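Local structure of KmHsv2 (Kluyveromyces marxianus, 3VU4) at residues A[334-338]-A[339-343]. The protein is a seven-bladed beta-propeller of the PROPPIN family, related to Atg18, and probably binds phosphoinositides on membranes. Numbering follows the deposited sequence.
Sequences VVFDD and EMERW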
# COMPACT_ATOMS: atom_id res chain seq x y z
N VAL A 334 -12.63 -9.55 8.86
CA VAL A 334 -11.82 -10.41 9.71
C VAL A 334 -12.56 -10.47 11.04
O VAL A 334 -12.80 -9.44 11.67
CB VAL A 334 -10.40 -9.83 9.91
CG1 VAL A 334 -9.57 -10.78 10.74
CG2 VAL A 334 -9.74 -9.60 8.56
N VAL A 335 -12.93 -11.67 11.45
CA VAL A 335 -13.70 -11.86 12.67
C VAL A 335 -13.20 -12.97 13.57
O VAL A 335 -12.78 -14.03 13.09
CB VAL A 335 -15.17 -12.17 12.31
CG1 VAL A 335 -16.01 -12.33 13.56
CG2 VAL A 335 -15.71 -11.07 11.40
N PHE A 336 -13.26 -12.75 14.88
CA PHE A 336 -12.84 -13.78 15.82
C PHE A 336 -14.05 -14.61 16.24
O PHE A 336 -15.07 -14.08 16.67
CB PHE A 336 -12.18 -13.19 17.07
CG PHE A 336 -11.49 -14.23 17.93
CD1 PHE A 336 -10.27 -14.78 17.53
CD2 PHE A 336 -12.10 -14.73 19.08
CE1 PHE A 336 -9.67 -15.80 18.26
CE2 PHE A 336 -11.50 -15.76 19.82
CZ PHE A 336 -10.29 -16.29 19.41
N ASP A 337 -13.90 -15.92 16.11
CA ASP A 337 -14.94 -16.88 16.47
C ASP A 337 -14.53 -17.51 17.81
O ASP A 337 -13.62 -18.34 17.84
CB ASP A 337 -14.99 -17.96 15.39
CG ASP A 337 -16.19 -18.86 15.51
OD1 ASP A 337 -17.28 -18.43 15.08
OD2 ASP A 337 -16.05 -19.99 16.03
N ASP A 338 -15.19 -17.13 18.90
CA ASP A 338 -14.86 -17.69 20.22
C ASP A 338 -15.12 -19.18 20.32
O ASP A 338 -14.32 -19.92 20.90
CB ASP A 338 -15.63 -16.99 21.33
CG ASP A 338 -15.36 -15.51 21.38
OD1 ASP A 338 -15.88 -14.78 20.50
OD2 ASP A 338 -14.61 -15.08 22.29
N GLU A 339 -16.24 -19.62 19.78
CA GLU A 339 -16.59 -21.03 19.81
C GLU A 339 -15.38 -21.82 19.33
O GLU A 339 -15.03 -22.85 19.90
CB GLU A 339 -17.80 -21.27 18.90
CG GLU A 339 -18.91 -22.10 19.53
CD GLU A 339 -18.67 -23.60 19.41
OE1 GLU A 339 -17.54 -24.06 19.73
OE2 GLU A 339 -19.61 -24.32 19.00
N MET A 340 -14.73 -21.32 18.28
CA MET A 340 -13.56 -21.97 17.73
C MET A 340 -12.23 -21.42 18.23
O MET A 340 -11.18 -22.03 18.02
CB MET A 340 -13.57 -21.87 16.21
CG MET A 340 -14.36 -22.95 15.50
SD MET A 340 -14.24 -22.71 13.71
CE MET A 340 -12.59 -23.47 13.35
N GLU A 341 -12.28 -20.26 18.90
CA GLU A 341 -11.06 -19.63 19.40
C GLU A 341 -10.11 -19.44 18.20
O GLU A 341 -8.91 -19.73 18.28
CB GLU A 341 -10.39 -20.50 20.47
CG GLU A 341 -11.08 -20.50 21.83
CD GLU A 341 -11.06 -19.14 22.51
OE1 GLU A 341 -10.26 -18.27 22.09
OE2 GLU A 341 -11.83 -18.93 23.47
N ARG A 342 -10.66 -18.94 17.10
CA ARG A 342 -9.88 -18.76 15.89
C ARG A 342 -10.44 -17.63 15.02
O ARG A 342 -11.65 -17.42 14.95
CB ARG A 342 -9.89 -20.08 15.11
CG ARG A 342 -8.62 -20.36 14.34
CD ARG A 342 -7.94 -21.64 14.81
NE ARG A 342 -7.55 -21.55 16.21
CZ ARG A 342 -6.97 -22.52 16.91
NH1 ARG A 342 -6.71 -23.69 16.35
NH2 ARG A 342 -6.70 -22.33 18.18
N TRP A 343 -9.55 -16.89 14.37
CA TRP A 343 -9.98 -15.80 13.49
C TRP A 343 -10.39 -16.36 12.14
O TRP A 343 -9.79 -17.30 11.64
CB TRP A 343 -8.85 -14.82 13.24
CG TRP A 343 -8.52 -13.96 14.40
CD1 TRP A 343 -7.64 -14.23 15.41
CD2 TRP A 343 -9.02 -12.64 14.65
NE1 TRP A 343 -7.56 -13.17 16.26
CE2 TRP A 343 -8.40 -12.17 15.82
CE3 TRP A 343 -9.93 -11.80 13.98
CZ2 TRP A 343 -8.66 -10.91 16.35
CZ3 TRP A 343 -10.20 -10.54 14.51
CH2 TRP A 343 -9.56 -10.11 15.68
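Phe336 and Trp343 form an edge-to-face pair: the planes stand 71° apart, and the Phe336 ring lies 4.8 Å from the five-membered ring of Trp343, centroid to centroid. The phenyl ring gets there with CG anti to the backbone N (chi1 -168°). The strand pairing itself places Phe336 CB over the indole's six-membered ring, a CH-pi contact 3.9 Å from its centroid. Val334 CG1 adds an apolar contact at 3.4 Å from Trp343 CE3, and Leu295 and Gln273 also touch the indole. With an alanine in place of Trp343, the Phe336 edge would probably lose the face it packs against and a gap would open beside Val334. Phe336 and Trp343 are a non-hydrogen-bonded antiparallel pair; the next pair, Asp337 and Arg342, is joined by Asp337 N to Arg342 O (2.9 Å) and Arg342 N to Asp337 O (3.1 Å). Asp337 O also takes a weak bond from Glu341 N, and Glu341 has positive phi (55°), as in a G1 beta bulge; it closes the hairpin between strands 328-337 and 342-352, the third and fourth of a propeller blade. Beyond it the turn is exposed and more loosely held. Asp337 OD2 accepts Met340 N at 2.9 Å on its anti side, tilted from the carboxylate plane, whereas the Glu341 N to Asp338 O bond is weak.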